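TSC1 N-terminal domain (PDB 7A0M) probably binds lysosomal phosphoinositides as the N-terminal part of the TSC1 subunit, and so takes part in TSC complex recruitment and mTORC1 regulation. Local coordinates at residues F271-A275 with N337-I342; L323-T328 with R371-H376; P345-L349 with I358-A362. The contacts are given in a common frame with arbitrary orientation. Residues are numbered along the deposited sequence.

Contact 1 of 3, residues F271-A275 with N337-I342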
ATOM      1  N   PHE B 271      10.638 -10.077  14.782  1.00 45.41           N
ATOM      2  CA  PHE B 271       9.676 -10.723  13.894  1.00 42.67           C
ATOM      3  C   PHE B 271       8.899 -11.818  14.615  1.00 45.47           C
ATOM      4  O   PHE B 271       7.690 -11.970  14.405  1.00 44.52           O
ATOM      5  CB  PHE B 271      10.392 -11.293  12.669  1.00 35.61           C
ATOM      6  CG  PHE B 271      11.018 -10.249  11.788  1.00 25.64           C
ATOM      7  CD1 PHE B 271      10.542  -8.948  11.784  1.00 42.55           C
ATOM      8  CD2 PHE B 271      12.079 -10.571  10.959  1.00 38.19           C
ATOM      9  CE1 PHE B 271      11.117  -7.986  10.971  1.00 42.53           C
ATOM     10  CE2 PHE B 271      12.657  -9.615  10.145  1.00 45.71           C
ATOM     11  CZ  PHE B 271      12.175  -8.321  10.151  1.00 36.99           C
ATOM     12  N   ASN B 272       9.577 -12.597  15.463  1.00 44.99           N
ATOM     13  CA  ASN B 272       8.892 -13.640  16.221  1.00 38.28           C
ATOM     14  C   ASN B 272       7.894 -13.054  17.210  1.00 42.68           C
ATOM     15  O   ASN B 272       6.845 -13.659  17.461  1.00 41.51           O
ATOM     16  CB  ASN B 272       9.910 -14.518  16.948  1.00 42.31           C
ATOM     17  CG  ASN B 272      10.669 -15.434  16.006  1.00 47.84           C
ATOM     18  OD1 ASN B 272      10.208 -15.731  14.903  1.00 54.03           O
ATOM     19  ND2 ASN B 272      11.839 -15.889  16.440  1.00 49.90           N
ATOM     20  N   ILE B 273       8.204 -11.891  17.788  1.00 40.37           N
ATOM     21  CA  ILE B 273       7.258 -11.232  18.684  1.00 42.17           C
ATOM     22  C   ILE B 273       5.986 -10.858  17.934  1.00 47.13           C
ATOM     23  O   ILE B 273       4.873 -11.042  18.443  1.00 41.49           O
ATOM     24  CB  ILE B 273       7.911 -10.002  19.343  1.00 37.89           C
ATOM     25  CG1 ILE B 273       8.978 -10.441  20.348  1.00 38.76           C
ATOM     26  CG2 ILE B 273       6.861  -9.131  20.024  1.00 27.89           C
ATOM     27  CD1 ILE B 273       9.765  -9.293  20.941  1.00 38.40           C
ATOM     28  N   TYR B 274       6.128 -10.336  16.713  1.00 55.09           N
ATOM     29  CA  TYR B 274       4.956 -10.011  15.907  1.00 49.24           C
ATOM     30  C   TYR B 274       4.103 -11.246  15.645  1.00 47.14           C
ATOM     31  O   TYR B 274       2.871 -11.191  15.738  1.00 50.92           O
ATOM     32  CB  TYR B 274       5.382  -9.367  14.587  1.00 44.13           C
ATOM     33  CG  TYR B 274       4.291  -9.358  13.541  1.00 42.07           C
ATOM     34  CD1 TYR B 274       3.296  -8.391  13.558  1.00 43.41           C
ATOM     35  CD2 TYR B 274       4.257 -10.316  12.534  1.00 45.94           C
ATOM     36  CE1 TYR B 274       2.295  -8.381  12.606  1.00 48.30           C
ATOM     37  CE2 TYR B 274       3.260 -10.313  11.579  1.00 36.53           C
ATOM     38  CZ  TYR B 274       2.283  -9.344  11.619  1.00 43.63           C
ATOM     39  OH  TYR B 274       1.288  -9.336  10.667  1.00 47.22           O
ATOM     40  N   ALA B 275       4.742 -12.370  15.310  1.00 39.19           N
ATOM     41  CA  ALA B 275       3.993 -13.590  15.025  1.00 44.34           C
ATOM     42  C   ALA B 275       3.265 -14.099  16.263  1.00 50.65           C
ATOM     43  O   ALA B 275       2.138 -14.597  16.165  1.00 51.08           O
ATOM     44  CB  ALA B 275       4.929 -14.661  14.470  1.00 37.49           C
ATOM     45  N   ASN B 337      13.041  -7.185   4.816  1.00 47.09           N
ATOM     46  CA  ASN B 337      13.246  -8.283   5.754  1.00 37.34           C
ATOM     47  C   ASN B 337      11.943  -8.705   6.423  1.00 37.49           C
ATOM     48  O   ASN B 337      11.760  -9.890   6.725  1.00 47.33           O
ATOM     49  CB  ASN B 337      14.284  -7.893   6.806  1.00 42.32           C
ATOM     50  CG  ASN B 337      15.701  -7.935   6.268  1.00 47.73           C
ATOM     51  OD1 ASN B 337      16.400  -8.938   6.411  1.00 49.61           O
ATOM     52  ND2 ASN B 337      16.130  -6.846   5.643  1.00 41.93           N
ATOM     53  N   PHE B 338      11.033  -7.758   6.667  1.00 42.94           N
ATOM     54  CA  PHE B 338       9.779  -8.092   7.338  1.00 44.07           C
ATOM     55  C   PHE B 338       8.891  -8.955   6.449  1.00 49.40           C
ATOM     56  O   PHE B 338       8.376  -9.990   6.888  1.00 36.42           O
ATOM     57  CB  PHE B 338       9.045  -6.815   7.748  1.00 45.66           C
ATOM     58  CG  PHE B 338       7.875  -7.052   8.662  1.00 43.79           C
ATOM     59  CD1 PHE B 338       7.820  -8.180   9.468  1.00 38.02           C
ATOM     60  CD2 PHE B 338       6.822  -6.155   8.706  1.00 33.90           C
ATOM     61  CE1 PHE B 338       6.742  -8.401  10.305  1.00 35.29           C
ATOM     62  CE2 PHE B 338       5.741  -6.370   9.539  1.00 33.34           C
ATOM     63  CZ  PHE B 338       5.700  -7.493  10.339  1.00 35.50           C
ATOM     64  N   VAL B 339       8.694  -8.543   5.194  1.00 35.33           N
ATOM     65  CA  VAL B 339       7.844  -9.321   4.298  1.00 37.14           C
ATOM     66  C   VAL B 339       8.506 -10.646   3.944  1.00 37.94           C
ATOM     67  O   VAL B 339       7.818 -11.623   3.627  1.00 40.38           O
ATOM     68  CB  VAL B 339       7.488  -8.508   3.039  1.00 37.82           C
ATOM     69  CG1 VAL B 339       6.871  -7.170   3.424  1.00 32.32           C
ATOM     70  CG2 VAL B 339       8.714  -8.306   2.157  1.00 41.43           C
ATOM     71  N   ASP B 340       9.840 -10.710   3.994  1.00 36.75           N
ATOM     72  CA  ASP B 340      10.519 -11.984   3.789  1.00 43.45           C
ATOM     73  C   ASP B 340      10.289 -12.934   4.957  1.00 42.63           C
ATOM     74  O   ASP B 340      10.222 -14.152   4.759  1.00 43.10           O
ATOM     75  CB  ASP B 340      12.014 -11.762   3.572  1.00 39.05           C
ATOM     76  CG  ASP B 340      12.728 -13.021   3.120  1.00 47.73           C
ATOM     77  OD1 ASP B 340      12.607 -13.381   1.928  1.00 50.17           O
ATOM     78  OD2 ASP B 340      13.410 -13.653   3.954  1.00 51.64           O
ATOM     79  N   TYR B 341      10.177 -12.401   6.178  1.00 49.36           N
ATOM     80  CA  TYR B 341       9.813 -13.242   7.314  1.00 43.18           C
ATOM     81  C   TYR B 341       8.411 -13.808   7.134  1.00 35.39           C
ATOM     82  O   TYR B 341       8.173 -14.996   7.379  1.00 48.33           O
ATOM     83  CB  TYR B 341       9.912 -12.441   8.614  1.00 39.29           C
ATOM     84  CG  TYR B 341       9.435 -13.189   9.841  1.00 37.31           C
ATOM     85  CD1 TYR B 341      10.278 -14.061  10.517  1.00 44.25           C
ATOM     86  CD2 TYR B 341       8.146 -13.017  10.329  1.00 31.67           C
ATOM     87  CE1 TYR B 341       9.852 -14.745  11.640  1.00 38.87           C
ATOM     88  CE2 TYR B 341       7.709 -13.698  11.451  1.00 32.67           C
ATOM     89  CZ  TYR B 341       8.566 -14.560  12.103  1.00 38.65           C
ATOM     90  OH  TYR B 341       8.137 -15.239  13.221  1.00 43.37           O
ATOM     91  N   ILE B 342       7.466 -12.963   6.713  1.00 35.87           N
ATOM     92  CA  ILE B 342       6.109 -13.429   6.452  1.00 42.10           C
ATOM     93  C   ILE B 342       6.089 -14.393   5.273  1.00 50.39           C
ATOM     94  O   ILE B 342       5.306 -15.353   5.259  1.00 53.07           O
ATOM     95  CB  ILE B 342       5.176 -12.225   6.218  1.00 45.18           C
ATOM     96  CG1 ILE B 342       5.111 -11.348   7.469  1.00 41.56           C
ATOM     97  CG2 ILE B 342       3.778 -12.685   5.820  1.00 38.40           C
ATOM     98  CD1 ILE B 342       4.302 -10.083   7.283  1.00 41.03           C
TER

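Contact 2 of 3, residues L323-T328 with R371-H376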
ATOM      1  N   LEU B 323      -0.824  -3.876  18.357  1.00 48.08           N
ATOM      2  CA  LEU B 323      -0.226  -4.675  17.290  1.00 46.84           C
ATOM      3  C   LEU B 323      -0.196  -3.973  15.934  1.00 58.01           C
ATOM      4  O   LEU B 323       0.833  -4.083  15.244  1.00 55.72           O
ATOM      5  CB  LEU B 323      -0.952  -6.023  17.187  1.00 42.53           C
ATOM      6  CG  LEU B 323      -0.414  -7.002  16.140  1.00 41.39           C
ATOM      7  CD1 LEU B 323       1.046  -7.340  16.416  1.00 45.40           C
ATOM      8  CD2 LEU B 323      -1.259  -8.265  16.093  1.00 45.68           C
ATOM      9  N   PRO B 324      -1.250  -3.275  15.480  1.00 39.93           N
ATOM     10  CA  PRO B 324      -1.147  -2.591  14.176  1.00 35.17           C
ATOM     11  C   PRO B 324      -0.009  -1.588  14.102  1.00 40.16           C
ATOM     12  O   PRO B 324       0.672  -1.504  13.073  1.00 49.02           O
ATOM     13  CB  PRO B 324      -2.514  -1.907  14.030  1.00 53.09           C
ATOM     14  CG  PRO B 324      -3.430  -2.716  14.865  1.00 47.50           C
ATOM     15  CD  PRO B 324      -2.614  -3.174  16.034  1.00 41.55           C
ATOM     16  N   GLU B 325       0.215  -0.819  15.170  1.00 50.08           N
ATOM     17  CA  GLU B 325       1.330   0.122  15.178  1.00 44.40           C
ATOM     18  C   GLU B 325       2.671  -0.598  15.144  1.00 36.32           C
ATOM     19  O   GLU B 325       3.652  -0.057  14.620  1.00 35.61           O
ATOM     20  CB  GLU B 325       1.240   1.030  16.406  1.00 34.70           C
ATOM     21  CG  GLU B 325       0.024   1.952  16.423  1.00 46.47           C
ATOM     22  CD  GLU B 325      -1.249   1.255  16.875  1.00 56.57           C
ATOM     23  OE1 GLU B 325      -1.239   0.014  17.012  1.00 61.26           O
ATOM     24  OE2 GLU B 325      -2.264   1.951  17.090  1.00 68.21           O
ATOM     25  N   TYR B 326       2.734  -1.814  15.693  1.00 31.25           N
ATOM     26  CA  TYR B 326       3.973  -2.585  15.643  1.00 39.14           C
ATOM     27  C   TYR B 326       4.276  -3.044  14.222  1.00 31.53           C
ATOM     28  O   TYR B 326       5.435  -3.027  13.793  1.00 35.84           O
ATOM     29  CB  TYR B 326       3.884  -3.777  16.595  1.00 44.91           C
ATOM     30  CG  TYR B 326       5.181  -4.536  16.760  1.00 44.28           C
ATOM     31  CD1 TYR B 326       6.378  -3.865  16.972  1.00 42.33           C
ATOM     32  CD2 TYR B 326       5.205  -5.924  16.718  1.00 36.91           C
ATOM     33  CE1 TYR B 326       7.566  -4.556  17.130  1.00 47.66           C
ATOM     34  CE2 TYR B 326       6.387  -6.623  16.876  1.00 36.20           C
ATOM     35  CZ  TYR B 326       7.564  -5.934  17.082  1.00 43.86           C
ATOM     36  OH  TYR B 326       8.743  -6.626  17.238  1.00 53.04           O
ATOM     37  N   PHE B 327       3.247  -3.464  13.480  1.00 37.24           N
ATOM     38  CA  PHE B 327       3.431  -3.775  12.065  1.00 44.65           C
ATOM     39  C   PHE B 327       3.961  -2.564  11.308  1.00 35.90           C
ATOM     40  O   PHE B 327       4.864  -2.690  10.473  1.00 46.45           O
ATOM     41  CB  PHE B 327       2.108  -4.254  11.460  1.00 45.81           C
ATOM     42  CG  PHE B 327       2.212  -4.691  10.020  1.00 37.93           C
ATOM     43  CD1 PHE B 327       2.193  -3.762   8.988  1.00 35.48           C
ATOM     44  CD2 PHE B 327       2.308  -6.035   9.698  1.00 45.20           C
ATOM     45  CE1 PHE B 327       2.284  -4.166   7.668  1.00 34.18           C
ATOM     46  CE2 PHE B 327       2.397  -6.443   8.378  1.00 41.92           C
ATOM     47  CZ  PHE B 327       2.385  -5.508   7.364  1.00 35.90           C
ATOM     48  N   THR B 328       3.405  -1.383  11.588  1.00 40.61           N
ATOM     49  CA  THR B 328       3.808  -0.176  10.875  1.00 39.45           C
ATOM     50  C   THR B 328       5.279   0.148  11.109  1.00 45.65           C
ATOM     51  O   THR B 328       6.005   0.487  10.168  1.00 48.65           O
ATOM     52  CB  THR B 328       2.924   0.997  11.300  1.00 34.06           C
ATOM     53  OG1 THR B 328       1.593   0.793  10.814  1.00 40.32           O
ATOM     54  CG2 THR B 328       3.464   2.309  10.749  1.00 35.01           C
ATOM     55  N   ARG B 371      -4.794  -7.953   6.599  1.00 36.44           N
ATOM     56  CA  ARG B 371      -5.450  -6.713   7.003  1.00 34.61           C
ATOM     57  C   ARG B 371      -4.450  -5.582   7.210  1.00 36.83           C
ATOM     58  O   ARG B 371      -4.786  -4.413   6.993  1.00 43.72           O
ATOM     59  CB  ARG B 371      -6.272  -6.934   8.273  1.00 50.18           C
ATOM     60  CG  ARG B 371      -5.478  -7.438   9.465  1.00 68.74           C
ATOM     61  CD  ARG B 371      -6.172  -7.068  10.766  1.00 72.54           C
ATOM     62  NE  ARG B 371      -5.543  -7.693  11.926  1.00 80.06           N
ATOM     63  CZ  ARG B 371      -5.780  -7.336  13.184  1.00 80.30           C
ATOM     64  NH1 ARG B 371      -6.626  -6.349  13.447  1.00 81.23           N
ATOM     65  NH2 ARG B 371      -5.167  -7.962  14.178  1.00 82.79           N
ATOM     66  N   PHE B 372      -3.224  -5.904   7.626  1.00 33.20           N
ATOM     67  CA  PHE B 372      -2.193  -4.878   7.735  1.00 33.82           C
ATOM     68  C   PHE B 372      -1.585  -4.541   6.381  1.00 38.16           C
ATOM     69  O   PHE B 372      -1.195  -3.391   6.151  1.00 43.76           O
ATOM     70  CB  PHE B 372      -1.106  -5.322   8.713  1.00 36.80           C
ATOM     71  CG  PHE B 372      -1.605  -5.532  10.113  1.00 44.12           C
ATOM     72  CD1 PHE B 372      -2.464  -4.616  10.697  1.00 47.14           C
ATOM     73  CD2 PHE B 372      -1.224  -6.646  10.841  1.00 41.02           C
ATOM     74  CE1 PHE B 372      -2.931  -4.804  11.982  1.00 52.19           C
ATOM     75  CE2 PHE B 372      -1.688  -6.840  12.130  1.00 43.65           C
ATOM     76  CZ  PHE B 372      -2.543  -5.918  12.701  1.00 54.78           C
ATOM     77  N   ARG B 373      -1.492  -5.526   5.482  1.00 36.47           N
ATOM     78  CA  ARG B 373      -0.996  -5.257   4.136  1.00 40.98           C
ATOM     79  C   ARG B 373      -1.872  -4.233   3.428  1.00 39.80           C
ATOM     80  O   ARG B 373      -1.366  -3.333   2.748  1.00 45.52           O
ATOM     81  CB  ARG B 373      -0.933  -6.550   3.326  1.00 48.17           C
ATOM     82  CG  ARG B 373      -0.405  -6.356   1.917  1.00 44.31           C
ATOM     83  CD  ARG B 373      -0.578  -7.606   1.071  1.00 42.88           C
ATOM     84  NE  ARG B 373      -1.983  -7.971   0.897  1.00 42.19           N
ATOM     85  CZ  ARG B 373      -2.821  -7.362   0.062  1.00 41.54           C
ATOM     86  NH1 ARG B 373      -2.405  -6.349  -0.684  1.00 43.76           N
ATOM     87  NH2 ARG B 373      -4.081  -7.767  -0.027  1.00 38.63           N
ATOM     88  N   LYS B 374      -3.191  -4.349   3.584  1.00 36.46           N
ATOM     89  CA  LYS B 374      -4.138  -3.436   2.960  1.00 43.55           C
ATOM     90  C   LYS B 374      -4.130  -2.052   3.595  1.00 43.73           C
ATOM     91  O   LYS B 374      -4.913  -1.193   3.175  1.00 38.70           O
ATOM     92  CB  LYS B 374      -5.548  -4.024   3.045  1.00 44.14           C
ATOM     93  CG  LYS B 374      -5.715  -5.364   2.350  1.00 49.89           C
ATOM     94  CD  LYS B 374      -7.150  -5.852   2.460  1.00 53.62           C
ATOM     95  CE  LYS B 374      -7.304  -7.262   1.916  1.00 56.42           C
ATOM     96  NZ  LYS B 374      -8.680  -7.786   2.137  1.00 66.11           N
ATOM     97  N   GLN B 375      -3.275  -1.817   4.590  1.00 44.60           N
ATOM     98  CA  GLN B 375      -3.174  -0.526   5.252  1.00 50.25           C
ATOM     99  C   GLN B 375      -1.892   0.224   4.918  1.00 44.86           C
ATOM    100  O   GLN B 375      -1.716   1.353   5.387  1.00 48.99           O
ATOM    101  CB  GLN B 375      -3.260  -0.706   6.773  1.00 58.53           C
ATOM    102  CG  GLN B 375      -4.628  -1.093   7.302  1.00 60.21           C
ATOM    103  CD  GLN B 375      -4.603  -1.375   8.794  1.00 70.71           C
ATOM    104  OE1 GLN B 375      -3.540  -1.397   9.416  1.00 54.82           O
ATOM    105  NE2 GLN B 375      -5.777  -1.589   9.377  1.00 71.22           N
ATOM    106  N   HIS B 376      -0.994  -0.360   4.127  1.00 39.40           N
ATOM    107  CA  HIS B 376       0.325   0.220   3.922  1.00 40.18           C
ATOM    108  C   HIS B 376       0.666   0.313   2.442  1.00 44.32           C
ATOM    109  O   HIS B 376       0.448  -0.634   1.679  1.00 42.01           O
ATOM    110  CB  HIS B 376       1.394  -0.591   4.659  1.00 51.33           C
ATOM    111  CG  HIS B 376       1.325  -0.455   6.149  1.00 47.27           C
ATOM    112  ND1 HIS B 376       0.410  -1.141   6.917  1.00 44.79           N
ATOM    113  CD2 HIS B 376       2.049   0.299   7.010  1.00 32.94           C
ATOM    114  CE1 HIS B 376       0.577  -0.821   8.188  1.00 39.97           C
ATOM    115  NE2 HIS B 376       1.566   0.052   8.271  1.00 46.36           N
TER

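Contact 3 of 3, residues P345-L349 with I358-A362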
ATOM      1  N   PRO B 345       8.878 -17.981   6.871  1.00 46.66           N
ATOM      2  CA  PRO B 345       9.305 -18.102   8.271  1.00 48.73           C
ATOM      3  C   PRO B 345      10.058 -19.386   8.540  1.00 55.99           C
ATOM      4  O   PRO B 345      10.548 -19.578   9.662  1.00 46.97           O
ATOM      5  CB  PRO B 345       7.983 -18.057   9.044  1.00 45.66           C
ATOM      6  CG  PRO B 345       6.998 -18.654   8.096  1.00 47.22           C
ATOM      7  CD  PRO B 345       7.433 -18.226   6.711  1.00 48.74           C
ATOM      8  N   HIS B 346      10.154 -20.269   7.543  1.00 48.97           N
ATOM      9  CA  HIS B 346      11.061 -21.404   7.625  1.00 53.29           C
ATOM     10  C   HIS B 346      12.469 -20.944   7.975  1.00 51.17           C
ATOM     11  O   HIS B 346      13.134 -21.545   8.823  1.00 61.26           O
ATOM     12  CB  HIS B 346      11.065 -22.171   6.299  1.00 51.97           C
ATOM     13  CG  HIS B 346       9.701 -22.548   5.804  1.00 56.71           C
ATOM     14  ND1 HIS B 346       8.746 -21.614   5.461  1.00 51.36           N
ATOM     15  CD2 HIS B 346       9.138 -23.759   5.579  1.00 56.90           C
ATOM     16  CE1 HIS B 346       7.651 -22.233   5.058  1.00 53.52           C
ATOM     17  NE2 HIS B 346       7.863 -23.535   5.118  1.00 55.09           N
ATOM     18  N   ASN B 347      12.924 -19.850   7.358  1.00 53.90           N
ATOM     19  CA  ASN B 347      14.278 -19.344   7.564  1.00 56.56           C
ATOM     20  C   ASN B 347      14.548 -18.892   8.995  1.00 49.73           C
ATOM     21  O   ASN B 347      15.703 -18.598   9.320  1.00 42.61           O
ATOM     22  CB  ASN B 347      14.547 -18.178   6.609  1.00 53.16           C
ATOM     23  CG  ASN B 347      14.806 -18.636   5.188  1.00 59.87           C
ATOM     24  OD1 ASN B 347      14.839 -19.833   4.908  1.00 66.73           O
ATOM     25  ND2 ASN B 347      14.989 -17.682   4.282  1.00 56.03           N
ATOM     26  N   TYR B 348      13.529 -18.829   9.855  1.00 52.54           N
ATOM     27  CA  TYR B 348      13.696 -18.309  11.205  1.00 55.65           C
ATOM     28  C   TYR B 348      13.312 -19.279  12.310  1.00 51.80           C
ATOM     29  O   TYR B 348      13.758 -19.090  13.447  1.00 62.90           O
ATOM     30  CB  TYR B 348      12.871 -17.024  11.392  1.00 49.21           C
ATOM     31  CG  TYR B 348      13.312 -15.857  10.535  1.00 50.63           C
ATOM     32  CD1 TYR B 348      12.884 -15.734   9.219  1.00 50.12           C
ATOM     33  CD2 TYR B 348      14.143 -14.870  11.050  1.00 53.41           C
ATOM     34  CE1 TYR B 348      13.277 -14.665   8.437  1.00 48.77           C
ATOM     35  CE2 TYR B 348      14.542 -13.797  10.275  1.00 59.84           C
ATOM     36  CZ  TYR B 348      14.107 -13.699   8.970  1.00 55.06           C
ATOM     37  OH  TYR B 348      14.500 -12.635   8.193  1.00 64.74           O
ATOM     38  N   LEU B 349      12.506 -20.299  12.023  1.00 50.20           N
ATOM     39  CA  LEU B 349      11.947 -21.152  13.056  1.00 55.45           C
ATOM     40  C   LEU B 349      12.433 -22.584  12.891  1.00 56.02           C
ATOM     41  O   LEU B 349      12.387 -23.124  11.776  1.00 45.88           O
ATOM     42  CB  LEU B 349      10.412 -21.116  13.010  1.00 48.33           C
ATOM     43  CG  LEU B 349       9.764 -19.752  13.245  1.00 50.55           C
ATOM     44  CD1 LEU B 349       8.266 -19.824  13.001  1.00 45.06           C
ATOM     45  CD2 LEU B 349      10.058 -19.260  14.654  1.00 41.28           C
ATOM     46  N   ILE B 358       4.916 -26.285   9.481  1.00 61.04           N
ATOM     47  CA  ILE B 358       5.535 -24.995   9.199  1.00 61.12           C
ATOM     48  C   ILE B 358       4.853 -24.312   8.016  1.00 54.96           C
ATOM     49  O   ILE B 358       4.843 -23.078   7.928  1.00 52.94           O
ATOM     50  CB  ILE B 358       7.046 -25.170   8.965  1.00 56.94           C
ATOM     51  CG1 ILE B 358       7.747 -23.809   8.925  1.00 54.54           C
ATOM     52  CG2 ILE B 358       7.313 -25.957   7.688  1.00 58.64           C
ATOM     53  CD1 ILE B 358       7.576 -22.999  10.193  1.00 50.19           C
ATOM     54  N   ASP B 359       4.262 -25.086   7.103  1.00 62.63           N
ATOM     55  CA  ASP B 359       3.554 -24.497   5.972  1.00 63.01           C
ATOM     56  C   ASP B 359       2.171 -24.002   6.379  1.00 58.88           C
ATOM     57  O   ASP B 359       1.722 -22.953   5.906  1.00 53.59           O
ATOM     58  CB  ASP B 359       3.451 -25.509   4.831  1.00 65.76           C
ATOM     59  CG  ASP B 359       4.806 -26.010   4.377  1.00 73.34           C
ATOM     60  OD1 ASP B 359       5.682 -25.168   4.087  1.00 74.15           O
ATOM     61  OD2 ASP B 359       4.997 -27.243   4.313  1.00 81.91           O
ATOM     62  N   VAL B 360       1.483 -24.748   7.247  1.00 64.75           N
ATOM     63  CA  VAL B 360       0.197 -24.286   7.760  1.00 61.40           C
ATOM     64  C   VAL B 360       0.388 -23.007   8.564  1.00 61.04           C
ATOM     65  O   VAL B 360      -0.394 -22.056   8.446  1.00 64.71           O
ATOM     66  CB  VAL B 360      -0.475 -25.393   8.596  1.00 67.33           C
ATOM     67  CG1 VAL B 360      -1.678 -24.843   9.347  1.00 73.23           C
ATOM     68  CG2 VAL B 360      -0.884 -26.554   7.705  1.00 57.90           C
ATOM     69  N   HIS B 361       1.435 -22.967   9.392  1.00 58.27           N
ATOM     70  CA  HIS B 361       1.739 -21.763  10.155  1.00 54.70           C
ATOM     71  C   HIS B 361       2.070 -20.590   9.241  1.00 51.54           C
ATOM     72  O   HIS B 361       1.654 -19.456   9.500  1.00 58.99           O
ATOM     73  CB  HIS B 361       2.901 -22.038  11.107  1.00 54.78           C
ATOM     74  CG  HIS B 361       3.309 -20.855  11.926  1.00 55.84           C
ATOM     75  ND1 HIS B 361       4.362 -20.038  11.576  1.00 58.25           N
ATOM     76  CD2 HIS B 361       2.810 -20.352  13.080  1.00 58.74           C
ATOM     77  CE1 HIS B 361       4.494 -19.082  12.478  1.00 59.87           C
ATOM     78  NE2 HIS B 361       3.564 -19.250  13.401  1.00 61.02           N
ATOM     79  N   ALA B 362       2.811 -20.845   8.160  1.00 44.14           N
ATOM     80  CA  ALA B 362       3.158 -19.774   7.229  1.00 39.52           C
ATOM     81  C   ALA B 362       1.917 -19.192   6.563  1.00 42.54           C
ATOM     82  O   ALA B 362       1.762 -17.968   6.473  1.00 45.88           O
ATOM     83  CB  ALA B 362       4.140 -20.291   6.180  1.00 40.88           C
TER

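Contact 1 of 3, residues F271-A275 with N337-I342
Two helices pack here through a buried, largely aromatic interface in the C-terminal part of this elongated all-helical domain: 271-275 lies on helix 267-278 and 337-342 on helix 335-343. The axes of the two short segments come within 11.0 Å and cross at -52°, a separation wide enough for rings to fill. F271 contributes most from its helix. Its CB sits 3.4 Å from the centroid of the Y341 ring, almost on the ring normal, a CH-pi contact, while its own ring reaches F338, CE1 to CD1 at 3.6 Å; those two planes are near parallel, at 19°, but slid so far apart that they barely overlap. F338 in turn directs its edge at the face of Y274 in a T-shaped pair, centroids 5.1 Å apart. F271, Y274, F338 and Y341 thus form an aromatic cluster, with residues one helical turn apart on each helix supplying neighbouring rings, and I342 CD1 closes on Y274 CE2 at 4.4 Å. Tyrosine suits the Y341 position because its flat ring lies against F271 CB while its hydroxyl extends to the partly exposed N272, where OH donates a hydrogen bond to OD1 at 2.7 Å. The small A275 leaves room for that hydroxyl, CB to Y341 OH being 3.5 Å. Y274 likewise carries its polar end past the cluster, its OH bonding to S369 on helix 357-373.

Contact 2 of 3, residues L323-T328 with R371-H376
Residues 323-328 form the first turns of helix 323-333, whereas 371-376 carries the end of helix 357-373 into a type I beta turn from R373 to H376. The two run alongside each other in the same sense, P324 facing F372 with CA atoms 6.9 Å apart and T328 facing H376 at 7.8 Å. F372 fills the middle: its CB lies 3.4 Å from the centroid of the F327 ring, a CH-pi contact over the face, and its CE1 meets P324 CB at 3.6 Å. Proline is well placed in the first turn of a helix, where its missing NH costs no bond, and here its ring adds apolar surface. With H376, the two phenylalanines make an aromatic cluster, F327 CD1 approaching H376 CE1 at 3.4 Å. The beta turn brings the imidazole back over the helix end, where H376 ND1 donates to F372 O at 2.9 Å. Its other nitrogen, NE2, shares a 2.6 Å hydrogen bond with T328 OG1, so histidine supplies both a ring for the cluster and two polar links. Beyond this contact, F327 packs on Y383 of the second subunit, and R373, whose guanidinium is salt-bridged to E370, also gives NH1 to L378 O of that subunit.

Contact 3 of 3, residues P345-L349 with I358-A362
A short connection between consecutive helices folds back here onto the start of the second one: 345-349, a loop that begins with a 3-10 segment, follows helix 335-343, and 358-362 belongs to helix 357-373. Three side chains of the loop meet one side of that helix. P345 lies nearest the later residues, with CG 3.8 Å from A362 CB and the CA atoms of the pair 6.5 Å apart; alanine's lone methyl lets the pyrrolidine ring settle close to the helix. H346 is placed over the first turn. Its ring lies against I358, whose CG1 is 3.8 Å from the imidazole centroid in a CH-pi contact over the face, and H346 CD2 comes within 3.6 Å of I358 CG2. A beta-branched isoleucine is apt, since both of its branches present carbon to the ring. At the edge of the same ring, H346 NE2 donates a nearly straight hydrogen bond to D359 OD1, 2.9 Å long. L349 turns its side chain back toward the helix, with CD1 3.9 Å from H361 CE1 and 4.3 Å from I358 CD1. Between these residues the loop also reaches the neighbouring helices, where Y348 packs edge-to-face with Y341. H346 therefore makes two different kinds of contact with successive helix residues, apolar through its face and polar through its edge. The bond to D359 requires a proton on NE2, and its directionality fixes the edge of the imidazole toward the carboxylate while leaving the ring face to I358.

In the fold
Contacts 1 and 2, with centres 12 Å apart, merge into one continuous aromatic interior: F338 CE2 meets F327 CD2 at 3.5 Å, and Y274 OH lies 3.7 Å from F372 CD2. Their segments alternate along the chain, and the touching rings join helices 267-278, 323-333, 335-343 and 357-373; both contacts also touch the second subunit. Contact 3 adjoins contact 1 instead, at 10 Å between centres, with Y348 CD1 3.4 Å from Y341 CD1. It does not touch contact 2, the nearest atoms being about 12 Å apart, yet the two share helix 357-373, one near its start and the other at its end.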